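Local atomic coordinates of MobB protein homolog (Geobacillus stearothermophilus, PDB entry 1XJC), a protein that is of unknown function but, as a MobB homolog of the P-loop NTPase clan, probably binds a nucleotide in molybdopterin guanine dinucleotide synthesis. Residues M4-Q8 and E164-R168; V9-K13 and D121-L125. All coordinates share one frame; numbering follows the deposited sequence.

Interaction 1 of 2, residues M4-Q8 and E164-R168; sequences MNVWQ and EVRTR
Trp7 and Val165 form the close-packed half of this contact. Methyl CG2 of Val165 lies over one face of the indole in a CH-pi contact, 4.1 Å from the centroid of the five-membered ring and 23° off its normal, displaced toward the rim near NE1. Farther along the same ring system, Glu164 packs its CB 3.8 Å from Trp7 CH2. The pyrrole edge has a different neighbour: Asn5 OD1 lies in the plane of the ring and accepts a weak hydrogen bond from Trp7 NE1 at 3.1 Å. The two branches of Val165 thus divide the work. With CG1 anti to the backbone N (chi1 175°), this methyl sits 3.8 Å from Asn5 CG, and CG2 is left to the tryptophan.

Strand 6-10, first in the chain and central in the parallel sheet, is here met near its start by the C-terminal end of helix 154-166, the last helix of the chain, in a fold consistent with the P-loop NTPase clan. Trp7 also touches Leu101 of strand 99-103 and Pro111.

Toward solvent the contact loosens. Asn5 ND2 reaches the carbonyl O of Val165, 3.3 Å away with an N-H...O angle of 144°, although the exact place of this amide is uncertain. Arg168, at the modelled C-terminus, is poorly ordered; a cation-pi contact with Trp33 and a weak hydrogen bond from its NH1 to the carbonyl O of Asp98 lie beyond this pair.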
HETATM    1  N   MSE A   4      -7.363   3.172  12.223  1.00 47.35           N
HETATM    2  CA  MSE A   4      -6.591   2.074  11.553  1.00 47.03           C
HETATM    3  C   MSE A   4      -5.238   2.557  11.085  1.00 44.63           C
HETATM    4  O   MSE A   4      -5.069   3.726  10.720  1.00 45.52           O
HETATM    5  CB  MSE A   4      -7.328   1.546  10.327  1.00 50.89           C
HETATM    6  CG  MSE A   4      -8.589   0.776  10.606  1.00 55.90           C
HETATM    7 SE   MSE A   4      -9.333   0.227   8.918  0.80 59.24          SE
HETATM    8  CE  MSE A   4      -8.936  -1.637   9.010  1.00 59.30           C
ATOM      9  N   ASN A   5      -4.273   1.648  11.079  1.00 40.01           N
ATOM     10  CA  ASN A   5      -2.937   1.985  10.629  1.00 35.79           C
ATOM     11  C   ASN A   5      -2.925   1.707   9.120  1.00 32.52           C
ATOM     12  O   ASN A   5      -2.608   0.603   8.690  1.00 32.09           O
ATOM     13  CB  ASN A   5      -1.918   1.100  11.348  1.00 36.03           C
ATOM     14  CG  ASN A   5      -0.599   1.790  11.544  1.00 36.95           C
ATOM     15  OD1 ASN A   5      -0.122   2.495  10.654  1.00 37.66           O
ATOM     16  ND2 ASN A   5       0.013   1.584  12.706  1.00 36.99           N
ATOM     17  N   VAL A   6      -3.276   2.715   8.329  1.00 28.95           N
ATOM     18  CA  VAL A   6      -3.348   2.582   6.872  1.00 25.74           C
ATOM     19  C   VAL A   6      -2.132   3.166   6.169  1.00 24.70           C
ATOM     20  O   VAL A   6      -1.760   4.296   6.438  1.00 24.88           O
ATOM     21  CB  VAL A   6      -4.584   3.327   6.315  1.00 25.04           C
ATOM     22  CG1 VAL A   6      -4.681   3.134   4.788  1.00 23.71           C
ATOM     23  CG2 VAL A   6      -5.854   2.833   7.028  1.00 23.09           C
ATOM     24  N   TRP A   7      -1.524   2.398   5.268  1.00 22.99           N
ATOM     25  CA  TRP A   7      -0.373   2.874   4.506  1.00 21.37           C
ATOM     26  C   TRP A   7      -0.611   2.639   3.022  1.00 20.70           C
ATOM     27  O   TRP A   7      -1.185   1.628   2.636  1.00 20.77           O
ATOM     28  CB  TRP A   7       0.915   2.147   4.917  1.00 20.95           C
ATOM     29  CG  TRP A   7       1.508   2.658   6.197  1.00 21.89           C
ATOM     30  CD1 TRP A   7       1.017   2.484   7.456  1.00 21.30           C
ATOM     31  CD2 TRP A   7       2.702   3.443   6.330  1.00 21.23           C
ATOM     32  NE1 TRP A   7       1.832   3.118   8.372  1.00 22.94           N
ATOM     33  CE2 TRP A   7       2.873   3.713   7.707  1.00 22.19           C
ATOM     34  CE3 TRP A   7       3.640   3.943   5.418  1.00 20.92           C
ATOM     35  CZ2 TRP A   7       3.952   4.466   8.199  1.00 22.42           C
ATOM     36  CZ3 TRP A   7       4.715   4.694   5.902  1.00 21.92           C
ATOM     37  CH2 TRP A   7       4.860   4.949   7.283  1.00 22.75           C
ATOM     38  N   GLN A   8      -0.147   3.562   2.188  1.00 18.98           N
ATOM     39  CA  GLN A   8      -0.330   3.419   0.761  1.00 19.00           C
ATOM     40  C   GLN A   8       0.955   3.116   0.009  1.00 19.27           C
ATOM     41  O   GLN A   8       2.054   3.532   0.398  1.00 19.47           O
ATOM     42  CB  GLN A   8      -0.938   4.687   0.182  1.00 19.89           C
ATOM     43  CG  GLN A   8      -2.380   4.922   0.548  1.00 22.00           C
ATOM     44  CD  GLN A   8      -2.878   6.244   0.027  1.00 21.38           C
ATOM     45  OE1 GLN A   8      -3.097   6.409  -1.185  1.00 24.91           O
ATOM     46  NE2 GLN A   8      -3.050   7.208   0.927  1.00 20.59           N
ATOM     47  N   GLU A 164       8.351   1.819  11.103  1.00 25.27           N
ATOM     48  CA  GLU A 164       7.542   3.023  10.917  1.00 27.45           C
ATOM     49  C   GLU A 164       6.094   2.751  11.315  1.00 28.81           C
ATOM     50  O   GLU A 164       5.448   3.598  11.946  1.00 29.62           O
ATOM     51  CB  GLU A 164       7.596   3.527   9.467  1.00 27.27           C
ATOM     52  CG  GLU A 164       8.902   4.199   9.090  1.00 29.51           C
ATOM     53  CD  GLU A 164       9.270   5.339  10.041  1.00 31.28           C
ATOM     54  OE1 GLU A 164       8.536   6.347  10.076  1.00 32.89           O
ATOM     55  OE2 GLU A 164      10.288   5.224  10.755  1.00 31.82           O
ATOM     56  N   VAL A 165       5.582   1.577  10.946  1.00 29.87           N
ATOM     57  CA  VAL A 165       4.222   1.212  11.310  1.00 31.03           C
ATOM     58  C   VAL A 165       4.115   1.056  12.841  1.00 33.80           C
ATOM     59  O   VAL A 165       3.182   1.566  13.457  1.00 33.77           O
ATOM     60  CB  VAL A 165       3.791  -0.134  10.671  1.00 30.15           C
ATOM     61  CG1 VAL A 165       2.404  -0.523  11.192  1.00 30.01           C
ATOM     62  CG2 VAL A 165       3.802  -0.031   9.137  1.00 28.03           C
ATOM     63  N   ARG A 166       5.063   0.343  13.445  1.00 36.51           N
ATOM     64  CA  ARG A 166       5.040   0.119  14.893  1.00 39.80           C
ATOM     65  C   ARG A 166       5.103   1.394  15.718  1.00 43.15           C
ATOM     66  O   ARG A 166       4.373   1.550  16.695  1.00 43.40           O
ATOM     67  CB  ARG A 166       6.178  -0.807  15.320  1.00 38.77           C
ATOM     68  CG  ARG A 166       5.800  -2.273  15.337  1.00 40.33           C
ATOM     69  CD  ARG A 166       6.889  -3.104  15.990  1.00 40.22           C
ATOM     70  NE  ARG A 166       8.151  -2.908  15.295  1.00 41.39           N
ATOM     71  CZ  ARG A 166       8.632  -3.721  14.361  1.00 41.73           C
ATOM     72  NH1 ARG A 166       7.960  -4.812  14.005  1.00 40.96           N
ATOM     73  NH2 ARG A 166       9.777  -3.425  13.766  1.00 41.42           N
ATOM     74  N   THR A 167       5.985   2.307  15.335  1.00 47.42           N
ATOM     75  CA  THR A 167       6.106   3.568  16.054  1.00 51.18           C
ATOM     76  C   THR A 167       4.909   4.440  15.650  1.00 53.91           C
ATOM     77  O   THR A 167       4.965   5.672  15.689  1.00 54.57           O
ATOM     78  CB  THR A 167       7.442   4.257  15.712  1.00 51.07           C
ATOM     79  OG1 THR A 167       7.512   4.497  14.304  1.00 52.41           O
ATOM     80  CG2 THR A 167       8.609   3.362  16.111  1.00 50.37           C
ATOM     81  N   ARG A 168       3.834   3.746  15.271  1.00 57.00           N
ATOM     82  CA  ARG A 168       2.542   4.298  14.837  1.00 59.26           C
ATOM     83  C   ARG A 168       2.487   5.809  14.775  1.00 60.13           C
ATOM     84  O   ARG A 168       2.342   6.327  13.646  1.00 61.43           O
ATOM     85  CB  ARG A 168       1.428   3.798  15.770  1.00 60.34           C
ATOM     86  CG  ARG A 168       1.616   2.347  16.252  1.00 61.95           C
ATOM     87  CD  ARG A 168       0.965   1.292  15.335  1.00 63.98           C
ATOM     88  NE  ARG A 168       1.392  -0.073  15.693  1.00 66.34           N
ATOM     89  CZ  ARG A 168       0.804  -1.197  15.270  1.00 66.27           C
ATOM     90  NH1 ARG A 168      -0.257  -1.140  14.462  1.00 66.65           N
ATOM     91  NH2 ARG A 168       1.278  -2.384  15.650  1.00 64.47           N
TER

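Interaction 2 of 2, residues V9-K13 and D121-L125; sequences VVGYK and DWASL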
ATOM      1  N   VAL A   9       0.798   2.388  -1.085  1.00 19.22           N
ATOM      2  CA  VAL A   9       1.905   2.039  -1.955  1.00 18.67           C
ATOM      3  C   VAL A   9       1.473   2.598  -3.302  1.00 19.85           C
ATOM      4  O   VAL A   9       0.466   2.161  -3.870  1.00 20.07           O
ATOM      5  CB  VAL A   9       2.100   0.510  -2.030  1.00 18.21           C
ATOM      6  CG1 VAL A   9       3.109   0.165  -3.147  1.00 16.79           C
ATOM      7  CG2 VAL A   9       2.601  -0.017  -0.671  1.00 16.39           C
ATOM      8  N   VAL A  10       2.199   3.597  -3.797  1.00 20.99           N
ATOM      9  CA  VAL A  10       1.853   4.216  -5.075  1.00 21.87           C
ATOM     10  C   VAL A  10       2.987   4.144  -6.096  1.00 22.42           C
ATOM     11  O   VAL A  10       4.174   4.189  -5.736  1.00 22.98           O
ATOM     12  CB  VAL A  10       1.450   5.705  -4.885  1.00 22.33           C
ATOM     13  CG1 VAL A  10       0.233   5.794  -3.970  1.00 22.47           C
ATOM     14  CG2 VAL A  10       2.618   6.502  -4.280  1.00 24.00           C
ATOM     15  N   GLY A  11       2.612   4.037  -7.368  1.00 22.17           N
ATOM     16  CA  GLY A  11       3.592   3.963  -8.434  1.00 21.90           C
ATOM     17  C   GLY A  11       2.954   3.500  -9.733  1.00 22.90           C
ATOM     18  O   GLY A  11       1.844   2.940  -9.738  1.00 22.54           O
ATOM     19  N   TYR A  12       3.657   3.726 -10.837  1.00 22.99           N
ATOM     20  CA  TYR A  12       3.161   3.337 -12.146  1.00 23.56           C
ATOM     21  C   TYR A  12       3.384   1.845 -12.399  1.00 23.44           C
ATOM     22  O   TYR A  12       3.922   1.131 -11.542  1.00 21.51           O
ATOM     23  CB  TYR A  12       3.839   4.204 -13.208  1.00 24.55           C
ATOM     24  CG  TYR A  12       3.473   5.674 -13.059  1.00 28.00           C
ATOM     25  CD1 TYR A  12       2.152   6.098 -13.233  1.00 29.97           C
ATOM     26  CD2 TYR A  12       4.429   6.630 -12.697  1.00 28.02           C
ATOM     27  CE1 TYR A  12       1.792   7.437 -13.049  1.00 31.57           C
ATOM     28  CE2 TYR A  12       4.081   7.969 -12.511  1.00 29.09           C
ATOM     29  CZ  TYR A  12       2.762   8.366 -12.689  1.00 30.90           C
ATOM     30  OH  TYR A  12       2.400   9.685 -12.526  1.00 32.90           O
ATOM     31  N   LYS A  13       2.951   1.377 -13.565  1.00 25.14           N
ATOM     32  CA  LYS A  13       3.090  -0.034 -13.944  1.00 26.50           C
ATOM     33  C   LYS A  13       4.544  -0.504 -13.865  1.00 24.99           C
ATOM     34  O   LYS A  13       5.445   0.213 -14.281  1.00 23.84           O
ATOM     35  CB  LYS A  13       2.546  -0.249 -15.367  1.00 28.84           C
ATOM     36  CG  LYS A  13       2.960  -1.575 -16.002  1.00 35.50           C
ATOM     37  CD  LYS A  13       1.864  -2.182 -16.865  1.00 39.59           C
ATOM     38  CE  LYS A  13       0.735  -2.731 -15.992  1.00 43.83           C
ATOM     39  NZ  LYS A  13      -0.338  -3.385 -16.804  1.00 47.13           N
ATOM     40  N   ASP A 121       9.250   9.485 -13.468  1.00 27.10           N
ATOM     41  CA  ASP A 121       8.141   9.014 -12.630  1.00 24.40           C
ATOM     42  C   ASP A 121       8.083   9.884 -11.368  1.00 24.13           C
ATOM     43  O   ASP A 121       7.011  10.281 -10.920  1.00 24.92           O
ATOM     44  CB  ASP A 121       8.363   7.578 -12.140  1.00 23.48           C
ATOM     45  CG  ASP A 121       7.943   6.523 -13.140  1.00 24.45           C
ATOM     46  OD1 ASP A 121       7.495   6.853 -14.246  1.00 25.60           O
ATOM     47  OD2 ASP A 121       8.062   5.329 -12.800  1.00 24.96           O
ATOM     48  N   TRP A 122       9.250  10.132 -10.778  1.00 23.55           N
ATOM     49  CA  TRP A 122       9.346  10.907  -9.542  1.00 23.48           C
ATOM     50  C   TRP A 122       8.869  12.340  -9.713  1.00 25.15           C
ATOM     51  O   TRP A 122       8.264  12.908  -8.800  1.00 25.69           O
ATOM     52  CB  TRP A 122      10.788  10.912  -9.033  1.00 22.21           C
ATOM     53  CG  TRP A 122      11.009  11.743  -7.786  1.00 21.36           C
ATOM     54  CD1 TRP A 122      11.911  12.765  -7.628  1.00 20.80           C
ATOM     55  CD2 TRP A 122      10.312  11.625  -6.539  1.00 20.95           C
ATOM     56  NE1 TRP A 122      11.816  13.283  -6.361  1.00 20.87           N
ATOM     57  CE2 TRP A 122      10.841  12.607  -5.670  1.00 20.96           C
ATOM     58  CE3 TRP A 122       9.279  10.784  -6.068  1.00 20.46           C
ATOM     59  CZ2 TRP A 122      10.377  12.779  -4.355  1.00 20.41           C
ATOM     60  CZ3 TRP A 122       8.816  10.956  -4.760  1.00 19.57           C
ATOM     61  CH2 TRP A 122       9.367  11.948  -3.919  1.00 20.33           C
ATOM     62  N   ALA A 123       9.157  12.930 -10.867  1.00 25.76           N
ATOM     63  CA  ALA A 123       8.738  14.302 -11.141  1.00 26.90           C
ATOM     64  C   ALA A 123       7.216  14.424 -11.082  1.00 28.22           C
ATOM     65  O   ALA A 123       6.689  15.427 -10.610  1.00 29.52           O
ATOM     66  CB  ALA A 123       9.249  14.748 -12.510  1.00 26.14           C
ATOM     67  N   SER A 124       6.499  13.409 -11.546  1.00 28.82           N
ATOM     68  CA  SER A 124       5.044  13.497 -11.512  1.00 30.46           C
ATOM     69  C   SER A 124       4.406  12.957 -10.236  1.00 30.77           C
ATOM     70  O   SER A 124       3.203  13.141 -10.032  1.00 33.85           O
ATOM     71  CB  SER A 124       4.436  12.773 -12.707  1.00 31.56           C
ATOM     72  OG  SER A 124       4.594  11.375 -12.581  1.00 35.23           O
ATOM     73  N   LEU A 125       5.197  12.301  -9.382  1.00 28.38           N
ATOM     74  CA  LEU A 125       4.679  11.722  -8.141  1.00 26.32           C
ATOM     75  C   LEU A 125       5.165  12.416  -6.862  1.00 25.39           C
ATOM     76  O   LEU A 125       4.623  12.176  -5.793  1.00 23.48           O
ATOM     77  CB  LEU A 125       5.050  10.229  -8.061  1.00 25.84           C
ATOM     78  CG  LEU A 125       4.506   9.293  -9.159  1.00 26.91           C
ATOM     79  CD1 LEU A 125       5.109   7.916  -9.010  1.00 26.30           C
ATOM     80  CD2 LEU A 125       3.005   9.213  -9.089  1.00 25.85           C
TER
HETATM   81  O   HOH W   1       6.289   4.739 -10.665  1.00 14.74           O
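Tyr12 lays its ring alongside Leu125, with CE2 3.6 Å from CG of the leucine, and the two side chains run past each other in opposite directions. Leu125 CD1 sits near the same ring carbon, whereas CD2 reaches toward the phenol end, 3.5 Å from Tyr12 OH. With CG anti to the carbonyl carbon (chi1 -64°), the tyrosine ring points at helix 119-125, and its hydroxyl shares a hydrogen bond of 2.8 Å with Ser124 OG, which approaches at the ring edge. Asp121 meets the near end of the ring: OD1 lies 3.4 Å from Tyr12 CD2, and the carboxylate is tilted 58° against the ring. A water then ties the backbone to this acid, accepting from Tyr12 N at 2.8 Å and donating to Asp121 OD2, also at 2.8 Å. That carboxylate oxygen is further held by a salt bridge to Arg117. An alanine in place of Tyr12 would probably deprive Ser124 OG of its phenol partner and open a gap beside Leu125. Gly11 touches Leu125 CD1 through its CA; it probably opens a Walker A loop, and its carbonyl O accepts a hydrogen bond from Lys17 NZ. The contact joins the loop after strand 6-10 to helix 119-125, whose Asp121 and Leu125 also pack on the adjacent strand 112-116, while helix 17-30 covers Val9.

In the fold
Both contacts draw on strand 6-10, a central strand of the parallel sheet, with their centres about 21 Å apart. Interaction 1 joins its beginning to the end of helix 154-166, near the modelled C-terminus; interaction 2 joins the loop at its far end to helix 119-125. Segments 4-8 and 9-13 adjoin in sequence but the contacts do not otherwise touch, and interaction 2 is nested within the chain loop that interaction 1 closes. Only interaction 2 includes part of the probable P-loop, at Gly11, with Lys17 and Thr18 following in sequence; interaction 1 lies at the strand end remote from this presumed nucleotide site.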